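Local coordinates for protein cellulosomal scaffoldin (Bacteroides cellulosolvens, PDB 1TYJ) that probably binds dockerin modules of partner proteins through its type-II cohesin fold, and so contributes to assembly of the cellulosome, at residues Asn23-Thr28 / Glu105-Val110; Asp16-Thr21 / Phe115-Glu120; Phe35-Asn40 / Leu86-Leu91; Asn139-Thr144 / Tyr159-Pro164; Thr28-Tyr33 / Thr144-Trp149. All coordinates share one frame; numbering follows the deposited sequence.

Contact 1 of 5, residues Asn23-Thr28 / Glu105-Val110; sequences NVDKIT and ESTGAV. With EDO (1,2-ethanediol), chain C; EDO (1,2-ethanediol), chain B.
In the conformer modelled here, T107 OG1 is met by two groups of the facing segment: K26 N donates to it over 3.0 Å in an almost straight bond (171°), and D25 OD2 lies 3.0 Å away, a probable hydrogen bond although the hydroxyl proton has another acceptor within reach. D25 places its carboxylate there because CG stands anti to the backbone N (chi1 -178°), which lays its side chain alongside that of T107, both pointing the same way. An alanine at D25 would probably leave the T107 hydroxyl without its acidic mate and freer to turn. Beyond this pair I27 N reaches S106 O at 3.1 Å. In the other direction V24 and G108 exchange two backbone bonds of 3.0 Å, V24 N to G108 O and G108 N to V24 O. G108 has backbone angles at which a side chain would press on the carbonyl of T107. Beneath the strands V24 CG2 meets V110 CG1 at 3.9 Å, the two valines crossing at about a right angle. The pairing of strands 17-25 and 108-117, with V110 turned onto F30, Y33 and F35 of strand 30-38 in the other sheet, is part of the cohesin beta sandwich.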
# COMPACT_ATOMS: atom_id res chain seq x y z
N ASN A 23 -3.35 -5.75 -1.28
CA ASN A 23 -4.63 -6.33 -0.87
C ASN A 23 -4.70 -6.57 0.64
O ASN A 23 -3.67 -6.71 1.31
CB ASN A 23 -4.83 -7.69 -1.59
CG ASN A 23 -4.68 -7.55 -3.11
OD1 ASN A 23 -5.35 -6.75 -3.71
ND2 ASN A 23 -3.75 -8.31 -3.72
N VAL A 24 -5.92 -6.61 1.17
CA VAL A 24 -6.13 -7.21 2.48
C VAL A 24 -6.95 -8.48 2.24
O VAL A 24 -7.67 -8.58 1.24
CB VAL A 24 -6.83 -6.27 3.47
CG1 VAL A 24 -5.97 -5.09 3.75
CG2 VAL A 24 -8.17 -5.79 2.94
N ASP A 25 -6.87 -9.43 3.17
CA ASP A 25 -7.70 -10.64 3.06
C ASP A 25 -8.14 -11.04 4.48
O ASP A 25 -7.32 -11.06 5.39
CB ASP A 25 -6.89 -11.75 2.41
CG ASP A 25 -7.69 -13.00 2.22
OD1 ASP A 25 -7.25 -14.05 2.73
OD2 ASP A 25 -8.77 -12.94 1.60
N LYS A 26 -9.42 -11.37 4.64
CA LYS A 26 -9.95 -11.86 5.92
C LYS A 26 -9.69 -10.85 7.05
O LYS A 26 -9.40 -11.22 8.19
CB LYS A 26 -9.39 -13.25 6.28
CG LYS A 26 -9.73 -14.35 5.28
CD LYS A 26 -9.11 -15.67 5.71
CE LYS A 26 -9.41 -16.75 4.70
NZ LYS A 26 -8.71 -18.04 5.10
N ILE A 27 -9.81 -9.56 6.73
CA ILE A 27 -9.70 -8.53 7.76
C ILE A 27 -11.12 -8.13 8.10
O ILE A 27 -11.79 -7.37 7.36
CB ILE A 27 -8.85 -7.34 7.27
CG1 ILE A 27 -7.43 -7.80 6.86
CG2 ILE A 27 -8.80 -6.23 8.36
CD1 ILE A 27 -6.61 -8.51 7.91
N THR A 28 -11.63 -8.68 9.21
CA THR A 28 -13.03 -8.50 9.52
C THR A 28 -13.47 -7.03 9.65
O THR A 28 -12.83 -6.24 10.36
CB THR A 28 -13.40 -9.30 10.77
OG1 THR A 28 -13.13 -10.69 10.50
CG2 THR A 28 -14.90 -9.12 11.12
N GLU A 105 -16.42 -4.80 4.56
CA GLU A 105 -15.32 -5.17 3.70
C GLU A 105 -14.32 -6.04 4.45
O GLU A 105 -14.26 -5.95 5.65
CB GLU A 105 -14.67 -3.89 3.12
CG GLU A 105 -15.71 -3.03 2.38
CD GLU A 105 -15.21 -1.67 1.95
OE1 GLU A 105 -13.96 -1.40 1.97
OE2 GLU A 105 -16.10 -0.83 1.63
N SER A 106 -13.57 -6.87 3.74
CA SER A 106 -12.64 -7.78 4.41
C SER A 106 -11.59 -8.26 3.45
O SER A 106 -10.52 -8.64 3.85
CB SER A 106 -13.36 -8.96 5.06
OG SER A 106 -14.17 -9.68 4.12
N THR A 107 -11.89 -8.24 2.16
CA THR A 107 -10.94 -8.82 1.18
C THR A 107 -10.99 -8.07 -0.13
O THR A 107 -12.06 -7.76 -0.65
CB THR A 107 -11.19 -10.35 0.95
OG1 THR A 107 -11.02 -11.05 2.17
CG2 THR A 107 -10.19 -10.92 -0.09
N GLY A 108 -9.81 -7.74 -0.65
CA GLY A 108 -9.74 -7.03 -1.91
C GLY A 108 -8.62 -6.02 -1.98
O GLY A 108 -7.87 -5.84 -1.01
N ALA A 109 -8.51 -5.32 -3.12
CA ALA A 109 -7.42 -4.35 -3.27
C ALA A 109 -7.74 -3.05 -2.52
O ALA A 109 -8.84 -2.51 -2.66
CB ALA A 109 -7.15 -4.05 -4.73
N VAL A 110 -6.75 -2.56 -1.76
CA VAL A 110 -6.86 -1.27 -1.09
C VAL A 110 -6.08 -0.11 -1.72
O VAL A 110 -6.46 1.08 -1.54
CB VAL A 110 -6.51 -1.38 0.43
CG1 VAL A 110 -7.32 -2.52 1.06
CG2 VAL A 110 -4.97 -1.58 0.67
C1 EDO C . -14.49 -11.72 7.08
O1 EDO C . -15.09 -11.43 8.36
C2 EDO C . -13.38 -12.75 7.23
O2 EDO C . -12.43 -12.30 8.22
C1 EDO B . -7.76 -9.89 11.16
O1 EDO B . -7.74 -10.79 10.05
C2 EDO B . -8.89 -10.36 12.06
O2 EDO B . -10.10 -10.31 11.30

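Contact 2 of 5, residues Asp16-Thr21 / Phe115-Glu120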
# COMPACT_ATOMS: atom_id res chain seq x y z
N ASP A 16 10.40 0.90 -17.90
CA ASP A 16 9.12 0.20 -17.74
C ASP A 16 8.46 0.62 -16.43
O ASP A 16 9.15 1.07 -15.49
CB ASP A 16 9.34 -1.33 -17.70
CG ASP A 16 9.61 -1.93 -19.08
OD1 ASP A 16 9.50 -1.19 -20.09
OD2 ASP A 16 9.93 -3.14 -19.14
N LYS A 17 7.14 0.41 -16.35
CA LYS A 17 6.41 0.68 -15.11
C LYS A 17 6.02 -0.68 -14.54
O LYS A 17 5.65 -1.61 -15.30
CB LYS A 17 5.11 1.43 -15.40
CG LYS A 17 5.22 2.68 -16.23
CD LYS A 17 5.76 3.83 -15.49
CE LYS A 17 5.97 5.03 -16.46
NZ LYS A 17 4.74 5.50 -17.20
N VAL A 18 6.09 -0.80 -13.22
CA VAL A 18 5.67 -2.03 -12.56
C VAL A 18 4.79 -1.62 -11.38
O VAL A 18 5.12 -0.66 -10.68
CB VAL A 18 6.93 -2.87 -12.09
CG1 VAL A 18 7.99 -2.02 -11.33
CG2 VAL A 18 6.48 -4.10 -11.27
N THR A 19 3.66 -2.31 -11.22
CA THR A 19 2.69 -1.94 -10.19
C THR A 19 2.58 -2.98 -9.08
O THR A 19 2.43 -4.19 -9.37
CB THR A 19 1.35 -1.66 -10.85
OG1 THR A 19 1.52 -0.59 -11.80
CG2 THR A 19 0.25 -1.27 -9.83
N LEU A 20 2.69 -2.51 -7.84
CA LEU A 20 2.39 -3.31 -6.66
C LEU A 20 0.93 -3.06 -6.29
O LEU A 20 0.56 -1.95 -5.88
CB LEU A 20 3.28 -2.83 -5.51
CG LEU A 20 3.22 -3.66 -4.21
CD1 LEU A 20 3.87 -5.05 -4.45
CD2 LEU A 20 3.92 -2.95 -3.04
N THR A 21 0.08 -4.08 -6.44
CA THR A 21 -1.28 -3.99 -5.96
C THR A 21 -1.28 -4.54 -4.53
O THR A 21 -0.72 -5.63 -4.26
CB THR A 21 -2.21 -4.79 -6.85
OG1 THR A 21 -2.26 -4.19 -8.16
CG2 THR A 21 -3.63 -4.82 -6.26
N PHE A 115 5.77 1.99 -9.94
CA PHE A 115 7.13 2.49 -9.97
C PHE A 115 7.65 2.48 -11.40
O PHE A 115 7.34 1.55 -12.16
CB PHE A 115 8.05 1.56 -9.17
CG PHE A 115 7.68 1.42 -7.72
CD1 PHE A 115 6.80 0.43 -7.29
CD2 PHE A 115 8.29 2.23 -6.76
CE1 PHE A 115 6.49 0.28 -5.91
CE2 PHE A 115 7.98 2.09 -5.41
CZ PHE A 115 7.09 1.11 -4.99
N LYS A 116 8.40 3.51 -11.78
CA LYS A 116 9.15 3.49 -13.03
C LYS A 116 10.53 2.94 -12.71
O LYS A 116 11.15 3.32 -11.71
CB LYS A 116 9.22 4.88 -13.70
CG LYS A 116 10.13 4.93 -14.94
CD LYS A 116 10.36 6.35 -15.46
CE LYS A 116 9.14 6.89 -16.17
NZ LYS A 116 9.46 8.19 -16.89
N VAL A 117 10.99 2.02 -13.55
CA VAL A 117 12.34 1.47 -13.38
C VAL A 117 13.35 2.45 -13.97
O VAL A 117 13.27 2.78 -15.16
CB VAL A 117 12.44 0.10 -14.08
CG1 VAL A 117 13.86 -0.43 -13.96
CG2 VAL A 117 11.37 -0.86 -13.51
N ILE A 118 14.27 2.90 -13.12
CA ILE A 118 15.25 3.95 -13.50
C ILE A 118 16.70 3.49 -13.64
O ILE A 118 17.55 4.27 -14.06
CB ILE A 118 15.17 5.19 -12.59
CG1 ILE A 118 15.49 4.81 -11.13
CG2 ILE A 118 13.79 5.82 -12.73
CD1 ILE A 118 15.96 5.97 -10.26
N LYS A 119 16.97 2.22 -13.31
CA LYS A 119 18.29 1.64 -13.53
C LYS A 119 18.09 0.16 -13.74
O LYS A 119 17.19 -0.42 -13.13
CB LYS A 119 19.19 1.87 -12.32
CG LYS A 119 20.64 1.42 -12.50
CD LYS A 119 21.40 1.84 -11.27
CE LYS A 119 22.79 1.23 -11.21
NZ LYS A 119 23.63 1.96 -12.12
N GLU A 120 18.93 -0.46 -14.59
CA GLU A 120 18.84 -1.89 -14.84
C GLU A 120 18.83 -2.72 -13.54
O GLU A 120 19.69 -2.56 -12.67
CB GLU A 120 19.99 -2.32 -15.76
CG GLU A 120 19.94 -3.81 -16.15
CD GLU A 120 21.12 -4.24 -17.00
OE1 GLU A 120 21.69 -3.40 -17.74
OE2 GLU A 120 21.47 -5.44 -16.95
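K17 lays its aliphatic chain against that of K116, with CE of K17 3.7 Å from CE of K116 and the side chains crossing obliquely. The K17 chain bends at CB-CG (chi2 -75°) and again near its end, and the two ammonium nitrogens, K17 NZ and K116 NZ, stay 5.4 Å apart; their repulsion is probably eased by the cation-pi contact of K116 with W47 and a long, weak ion pair of K17 with D52. On the other face of the sheet V18 CG1 sits 4.2 Å from both F115 CB and V117 CG2. The antiparallel backbones are joined by F115 N to V18 O (2.8 Å), V18 N to F115 O (2.9 Å) and V117 N to D16 O (2.8 Å). L20 CB approaches the edge of the F115 ring. Strand 17-25 thus runs between strand 2-7, where V18 and L20 touch I7, and strand 108-117, whose F115 packs on L44 and P46 of strand 44-48 and meets the ring of Y39.

Contact 3 of 5, residues Phe35-Asn40 / Leu86-Leu91; sequences FNIKYN and LNFGRL
F35 and I37 pair with F88 and L86 in antiparallel register, two hydrogen-bonded pairs on either side of the non-hydrogen-bonded pair N36-N87. F35 N donates to F88 O (2.9 Å) and F88 N to F35 O (3.1 Å), while I37 N to L86 O and L86 N to I37 O are both 2.8 Å. This places strands 30-38 and 85-92 side by side in one sheet of the cohesin beta sandwich, with F35, I37, L86 and F88 on its inner face; F35 reaches V110, L86 reaches V113, and F88 reaches A111 and V113 of strand 108-117 opposite. F88 holds its ring between its own N and carbonyl carbon (chi1 58°), which carries it under F35, whose CB lies over one face. The edge of the F35 ring points at the face of the F88 ring, an offset edge-to-face pair with planes at 88°. I37 CD1 comes to 3.8 Å from F88 CE2. Further along, L86 CG rests 3.9 Å from Y39 CE2, their side chains crossing at about a right angle.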
# COMPACT_ATOMS: atom_id res chain seq x y z
N PHE A 35 0.03 2.51 5.84
CA PHE A 35 1.23 1.74 5.47
C PHE A 35 2.48 2.60 5.49
O PHE A 35 2.41 3.78 5.11
CB PHE A 35 1.12 1.17 4.06
CG PHE A 35 0.01 0.17 3.87
CD1 PHE A 35 -0.68 0.12 2.65
CD2 PHE A 35 -0.37 -0.73 4.90
CE1 PHE A 35 -1.67 -0.82 2.44
CE2 PHE A 35 -1.38 -1.65 4.70
CZ PHE A 35 -2.03 -1.70 3.47
N ASN A 36 3.61 2.00 5.91
CA ASN A 36 4.93 2.58 5.72
C ASN A 36 5.69 1.57 4.86
O ASN A 36 5.87 0.41 5.27
CB ASN A 36 5.63 2.77 7.07
CG ASN A 36 6.86 3.64 6.94
OD1 ASN A 36 8.01 3.14 6.93
ND2 ASN A 36 6.63 4.92 6.74
N ILE A 37 6.10 2.00 3.66
CA ILE A 37 6.71 1.10 2.64
C ILE A 37 8.05 1.62 2.19
O ILE A 37 8.21 2.81 1.89
CB ILE A 37 5.77 0.93 1.42
CG1 ILE A 37 4.45 0.31 1.87
CG2 ILE A 37 6.46 0.16 0.27
CD1 ILE A 37 3.38 0.18 0.73
N LYS A 38 9.05 0.75 2.17
CA LYS A 38 10.39 1.17 1.76
C LYS A 38 10.67 0.61 0.38
O LYS A 38 10.26 -0.50 0.06
CB LYS A 38 11.40 0.67 2.81
CG LYS A 38 12.85 0.88 2.49
CD LYS A 38 13.37 2.07 3.25
CE LYS A 38 14.65 2.60 2.65
NZ LYS A 38 14.54 2.94 1.21
N TYR A 39 11.35 1.38 -0.46
CA TYR A 39 11.77 0.87 -1.75
C TYR A 39 13.18 1.37 -2.02
O TYR A 39 13.68 2.26 -1.31
CB TYR A 39 10.78 1.33 -2.88
CG TYR A 39 10.78 2.85 -3.06
CD1 TYR A 39 11.57 3.44 -4.05
CD2 TYR A 39 9.98 3.70 -2.24
CE1 TYR A 39 11.63 4.83 -4.21
CE2 TYR A 39 10.04 5.05 -2.36
CZ TYR A 39 10.84 5.62 -3.37
OH TYR A 39 10.89 6.98 -3.52
N ASN A 40 13.82 0.78 -3.02
CA ASN A 40 15.20 1.12 -3.33
C ASN A 40 15.28 2.26 -4.35
O ASN A 40 14.98 2.05 -5.52
CB ASN A 40 15.95 -0.11 -3.84
CG ASN A 40 17.44 0.14 -3.98
OD1 ASN A 40 17.87 1.29 -4.17
ND2 ASN A 40 18.25 -0.94 -3.83
N LEU A 86 7.58 5.50 1.46
CA LEU A 86 6.20 5.91 1.20
C LEU A 86 5.41 5.75 2.49
O LEU A 86 5.51 4.73 3.14
CB LEU A 86 5.57 5.02 0.13
CG LEU A 86 6.26 5.07 -1.24
CD1 LEU A 86 5.74 3.95 -2.12
CD2 LEU A 86 6.08 6.44 -1.89
N ASN A 87 4.56 6.72 2.83
CA ASN A 87 3.73 6.57 4.03
C ASN A 87 2.37 7.15 3.65
O ASN A 87 2.28 8.34 3.27
CB ASN A 87 4.29 7.37 5.20
CG ASN A 87 3.51 7.17 6.51
OD1 ASN A 87 2.97 6.11 6.78
ND2 ASN A 87 3.47 8.17 7.33
N PHE A 88 1.34 6.31 3.69
CA PHE A 88 0.03 6.78 3.26
C PHE A 88 -1.05 5.92 3.87
O PHE A 88 -0.79 4.83 4.40
CB PHE A 88 -0.08 6.75 1.71
CG PHE A 88 0.16 5.36 1.11
CD1 PHE A 88 -0.94 4.52 0.79
CD2 PHE A 88 1.47 4.89 0.87
CE1 PHE A 88 -0.74 3.25 0.24
CE2 PHE A 88 1.68 3.61 0.35
CZ PHE A 88 0.59 2.79 0.02
N GLY A 89 -2.28 6.38 3.77
CA GLY A 89 -3.36 5.60 4.36
C GLY A 89 -4.69 6.13 3.86
O GLY A 89 -4.76 7.23 3.27
N ARG A 90 -5.74 5.36 4.13
CA ARG A 90 -7.09 5.77 3.79
C ARG A 90 -8.04 5.11 4.78
O ARG A 90 -7.85 3.95 5.17
CB ARG A 90 -7.44 5.36 2.35
CG ARG A 90 -8.89 5.74 1.93
CD ARG A 90 -9.03 5.53 0.42
NE ARG A 90 -10.42 5.66 -0.03
CZ ARG A 90 -10.94 6.79 -0.53
NH1 ARG A 90 -10.20 7.90 -0.62
NH2 ARG A 90 -12.21 6.80 -0.95
N LEU A 91 -9.03 5.86 5.22
CA LEU A 91 -9.99 5.31 6.19
C LEU A 91 -11.37 5.93 6.05
O LEU A 91 -11.52 7.05 5.57
CB LEU A 91 -9.48 5.48 7.61
CG LEU A 91 -9.24 6.90 8.06
CD1 LEU A 91 -10.46 7.57 8.67
CD2 LEU A 91 -8.08 6.88 9.07

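Contact 4 of 5, residues Asn139-Thr144 / Tyr159-Pro164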
# COMPACT_ATOMS: atom_id res chain seq x y z
N ASN A 139 2.41 0.75 17.63
CA ASN A 139 1.76 -0.55 17.63
C ASN A 139 1.58 -1.09 16.20
O ASN A 139 0.73 -1.96 15.99
CB ASN A 139 0.35 -0.53 18.27
CG ASN A 139 0.25 0.36 19.50
OD1 ASN A 139 0.64 -0.04 20.59
ND2 ASN A 139 -0.34 1.56 19.34
N ALA A 140 2.34 -0.57 15.22
CA ALA A 140 2.20 -1.07 13.86
C ALA A 140 2.60 -2.54 13.79
O ALA A 140 3.38 -3.02 14.64
CB ALA A 140 3.01 -0.26 12.87
N VAL A 141 2.08 -3.24 12.81
CA VAL A 141 2.48 -4.61 12.52
C VAL A 141 3.25 -4.62 11.22
O VAL A 141 2.67 -4.49 10.13
CB VAL A 141 1.28 -5.56 12.45
CG1 VAL A 141 1.73 -7.01 12.19
CG2 VAL A 141 0.43 -5.45 13.73
N ASP A 142 4.58 -4.76 11.32
CA ASP A 142 5.44 -4.78 10.13
C ASP A 142 5.10 -3.63 9.17
O ASP A 142 4.92 -3.83 7.95
CB ASP A 142 5.35 -6.14 9.42
CG ASP A 142 5.96 -7.27 10.25
OD1 ASP A 142 6.65 -6.95 11.26
OD2 ASP A 142 5.72 -8.45 9.92
N GLY A 143 5.03 -2.41 9.71
CA GLY A 143 4.78 -1.23 8.88
C GLY A 143 3.34 -1.08 8.42
O GLY A 143 3.08 -0.37 7.43
N THR A 144 2.40 -1.74 9.09
CA THR A 144 0.98 -1.59 8.71
C THR A 144 0.10 -1.35 9.94
O THR A 144 0.39 -1.84 11.03
CB THR A 144 0.46 -2.89 8.00
OG1 THR A 144 0.34 -3.97 8.94
CG2 THR A 144 1.39 -3.29 6.83
N TYR A 159 -3.33 -10.76 12.31
CA TYR A 159 -2.96 -10.80 10.90
C TYR A 159 -1.48 -10.78 10.68
O TYR A 159 -0.68 -10.45 11.59
CB TYR A 159 -3.65 -9.68 10.09
CG TYR A 159 -3.07 -8.32 10.30
CD1 TYR A 159 -2.19 -7.77 9.37
CD2 TYR A 159 -3.42 -7.56 11.42
CE1 TYR A 159 -1.68 -6.49 9.55
CE2 TYR A 159 -2.90 -6.28 11.64
CZ TYR A 159 -2.04 -5.75 10.70
OH TYR A 159 -1.53 -4.51 10.90
N LYS A 160 -1.11 -11.17 9.47
CA LYS A 160 0.29 -11.20 9.09
C LYS A 160 0.50 -10.33 7.85
O LYS A 160 -0.42 -10.11 7.09
CB LYS A 160 0.71 -12.62 8.74
CG LYS A 160 0.08 -13.19 7.48
CD LYS A 160 0.64 -14.57 7.14
CE LYS A 160 -0.45 -15.54 6.67
NZ LYS A 160 -0.75 -15.47 5.21
N VAL A 161 1.71 -9.85 7.68
CA VAL A 161 2.04 -9.06 6.49
C VAL A 161 2.92 -9.92 5.59
O VAL A 161 4.03 -10.31 5.98
CB VAL A 161 2.77 -7.74 6.89
CG1 VAL A 161 3.26 -6.95 5.67
CG2 VAL A 161 1.86 -6.90 7.79
N VAL A 162 2.43 -10.23 4.40
CA VAL A 162 3.22 -11.01 3.44
C VAL A 162 4.03 -10.05 2.59
O VAL A 162 3.48 -9.25 1.85
CB VAL A 162 2.35 -11.90 2.56
CG1 VAL A 162 3.24 -12.81 1.63
CG2 VAL A 162 1.41 -12.77 3.47
N GLN A 163 5.35 -10.11 2.72
CA GLN A 163 6.21 -9.10 2.06
C GLN A 163 6.19 -9.28 0.54
O GLN A 163 6.10 -10.41 0.06
CB GLN A 163 7.66 -9.23 2.60
CG GLN A 163 7.83 -8.82 4.09
CD GLN A 163 7.60 -7.32 4.33
OE1 GLN A 163 7.70 -6.49 3.40
NE2 GLN A 163 7.28 -6.97 5.57
N PRO A 164 6.25 -8.18 -0.24
CA PRO A 164 6.28 -8.29 -1.69
C PRO A 164 7.42 -9.15 -2.25
O PRO A 164 8.51 -9.32 -1.62
CB PRO A 164 6.47 -6.85 -2.16
CG PRO A 164 5.79 -6.01 -1.04
CD PRO A 164 6.24 -6.78 0.22
O HOH W 1 6.26 -9.20 7.33
O HOH W 2 3.58 -10.08 9.92
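Y159 and V161 bury more surface here than any other residue, and V141 follows them; all three gather at a type I' beta turn spanning V141-T144, closed by V141 N to T144 O (2.8 Å) and T144 N to V141 O. V141 and Y159 meet tip to tip, V141 CB standing 3.4 Å from Y159 OH while CG1 of the valine lies over one face of the ring. The phenol oxygen lies 2.8 Å from T144 OG1, which is in the plane of the ring. T144 OG1 donates to V141 O (2.7 Å), so that carbonyl takes two bonds from T144. A valine at T144 would probably leave Y159 OH without this partner and take the second bond from V141 O. V161 CG2 packs beside them, 3.5 Å from T144 OG1 and close to D142 CB. F131 of strand 126-131 touches both T144 and V161. A water links the outer side, donating to D142 OD2 (2.7 Å) and accepting from V161 N (2.9 Å).

Contact 5 of 5, residues Thr28-Tyr33 / Thr144-Trp149. With EDO (1,2-ethanediol), chain C; EDO (1,2-ethanediol), chain B.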
# COMPACT_ATOMS: atom_id res chain seq x y z
N THR A 28 -11.63 -8.68 9.21
CA THR A 28 -13.03 -8.50 9.52
C THR A 28 -13.47 -7.03 9.65
O THR A 28 -12.83 -6.24 10.36
CB THR A 28 -13.40 -9.30 10.77
OG1 THR A 28 -13.13 -10.69 10.50
CG2 THR A 28 -14.90 -9.12 11.12
N ASN A 29 -14.56 -6.65 8.97
CA ASN A 29 -15.18 -5.32 9.11
C ASN A 29 -14.16 -4.20 8.88
O ASN A 29 -14.20 -3.15 9.53
CB ASN A 29 -15.85 -5.14 10.49
CG ASN A 29 -16.94 -6.16 10.74
OD1 ASN A 29 -17.25 -6.49 11.91
ND2 ASN A 29 -17.57 -6.64 9.66
N PHE A 30 -13.26 -4.45 7.92
CA PHE A 30 -12.18 -3.51 7.56
C PHE A 30 -12.67 -2.09 7.27
O PHE A 30 -13.52 -1.87 6.36
CB PHE A 30 -11.48 -4.08 6.32
CG PHE A 30 -10.40 -3.21 5.77
CD1 PHE A 30 -10.51 -2.67 4.49
CD2 PHE A 30 -9.24 -2.94 6.53
CE1 PHE A 30 -9.46 -1.88 3.93
CE2 PHE A 30 -8.21 -2.14 6.00
CZ PHE A 30 -8.34 -1.60 4.67
N SER A 31 -12.06 -1.11 7.94
CA SER A 31 -12.48 0.29 7.77
C SER A 31 -11.35 1.25 7.36
O SER A 31 -11.61 2.43 7.11
CB SER A 31 -13.13 0.85 9.06
OG SER A 31 -12.06 1.06 9.99
N GLY A 32 -10.11 0.77 7.34
CA GLY A 32 -9.03 1.67 6.99
C GLY A 32 -7.66 1.11 7.27
O GLY A 32 -7.51 0.13 8.00
N TYR A 33 -6.65 1.75 6.69
CA TYR A 33 -5.25 1.27 6.87
C TYR A 33 -4.32 2.44 6.88
O TYR A 33 -4.66 3.55 6.42
CB TYR A 33 -4.81 0.31 5.72
CG TYR A 33 -4.63 1.07 4.42
CD1 TYR A 33 -3.38 1.60 4.08
CD2 TYR A 33 -5.71 1.35 3.57
CE1 TYR A 33 -3.19 2.39 2.93
CE2 TYR A 33 -5.53 2.13 2.39
CZ TYR A 33 -4.27 2.65 2.10
OH TYR A 33 -4.06 3.40 0.96
N THR A 144 2.40 -1.74 9.09
CA THR A 144 0.98 -1.59 8.71
C THR A 144 0.10 -1.35 9.94
O THR A 144 0.39 -1.84 11.03
CB THR A 144 0.46 -2.89 8.00
OG1 THR A 144 0.34 -3.97 8.94
CG2 THR A 144 1.39 -3.29 6.83
N MET A 145 -1.00 -0.63 9.75
CA MET A 145 -2.03 -0.51 10.77
C MET A 145 -3.33 -0.79 10.05
O MET A 145 -3.56 -0.25 8.97
CB MET A 145 -2.04 0.90 11.37
CG MET A 145 -0.72 1.29 12.00
SD MET A 145 -0.73 3.03 12.47
CE MET A 145 -1.30 2.87 14.11
N LEU A 146 -4.17 -1.64 10.65
CA LEU A 146 -5.48 -1.96 10.11
C LEU A 146 -6.53 -1.75 11.16
O LEU A 146 -6.30 -2.08 12.34
CB LEU A 146 -5.52 -3.43 9.63
CG LEU A 146 -4.51 -3.89 8.57
CD1 LEU A 146 -4.75 -5.40 8.30
CD2 LEU A 146 -4.67 -3.08 7.24
N PHE A 147 -7.70 -1.29 10.74
CA PHE A 147 -8.79 -0.96 11.66
C PHE A 147 -10.08 -1.58 11.22
O PHE A 147 -10.29 -1.84 10.02
CB PHE A 147 -8.95 0.57 11.75
CG PHE A 147 -7.69 1.23 12.23
CD1 PHE A 147 -6.70 1.59 11.32
CD2 PHE A 147 -7.49 1.42 13.59
CE1 PHE A 147 -5.47 2.16 11.79
CE2 PHE A 147 -6.30 2.01 14.05
CZ PHE A 147 -5.30 2.36 13.15
N ASP A 148 -10.97 -1.76 12.18
CA ASP A 148 -12.31 -2.27 11.85
C ASP A 148 -13.38 -1.17 12.04
O ASP A 148 -13.05 -0.03 12.42
CB ASP A 148 -12.63 -3.56 12.63
CG ASP A 148 -13.05 -3.29 14.09
OD1 ASP A 148 -13.17 -2.08 14.49
OD2 ASP A 148 -13.25 -4.30 14.83
N TRP A 149 -14.64 -1.49 11.73
CA TRP A 149 -15.65 -0.47 11.72
C TRP A 149 -16.20 -0.06 13.08
O TRP A 149 -17.12 0.75 13.15
CB TRP A 149 -16.76 -0.79 10.73
CG TRP A 149 -17.69 -1.92 11.08
CD1 TRP A 149 -17.80 -2.61 12.27
CD2 TRP A 149 -18.67 -2.48 10.20
NE1 TRP A 149 -18.81 -3.57 12.17
CE2 TRP A 149 -19.36 -3.48 10.91
CE3 TRP A 149 -19.05 -2.19 8.89
CZ2 TRP A 149 -20.41 -4.23 10.33
CZ3 TRP A 149 -20.10 -2.94 8.31
CH2 TRP A 149 -20.74 -3.95 9.04
C1 EDO C . -14.49 -11.72 7.08
O1 EDO C . -15.09 -11.43 8.36
C2 EDO C . -13.38 -12.75 7.23
O2 EDO C . -12.43 -12.30 8.22
C1 EDO B . -7.76 -9.89 11.16
O1 EDO B . -7.74 -10.79 10.05
C2 EDO B . -8.89 -10.36 12.06
O2 EDO B . -10.10 -10.31 11.30
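N29 and W149 stack flat on each other, the amide plane only 17° from the indole. N29 CB lies over the five-membered ring, 3.6 Å from its centroid, and CG sits above the same face towards its rim; the torsion that sets CG anti to the carbonyl carbon (chi1 -59°) lays the amide along the indole. Next to it S31 N donates to F147 O (2.8 Å), and S31 OG is 2.8 Å from D148 O in a weak bond whose proton is not settled. F147 faces both S31 and G32 between the pairs F30-D148 and Y33-L146, a beta bulge in strand 30-38 of the cohesin sandwich. G32 suits it, since a side chain at its backbone angles would jam against the carbonyl of S31. Inside, L146 CD2 touches both Y33 CB (3.7 Å) and F30 CE2 (3.9 Å). Farther out, Y98 of helix 95-100 meets the W149 ring edge-to-face and bonds to F30 O, R99 holds W149 O, and D148 OD1 accepts from the backbone N of D150 and N152.

Contacts 1 and 2 are spaced along one pair of strands, 17-25 and 108-117, with centres about 25 Å apart on opposite sides of the chain's centre. Contacts 3 and 5 share strand 30-38 in the other sheet, centres about 15 Å apart, with R90 O 2.9 Å from Y33 N. The sheets meet where V110 of contact 1 packs on F30 and F35, and F115 of contact 2 on Y39. Contact 4 joins the N36 backbone through G143 and shares T144 with contact 5; its Y159 touches I27 of contact 1 and L146 of contact 5. Contacts 1 and 5, about 9 Å apart between centres, share T28, which binds two ethanediols, probably from the crystallisation liquor.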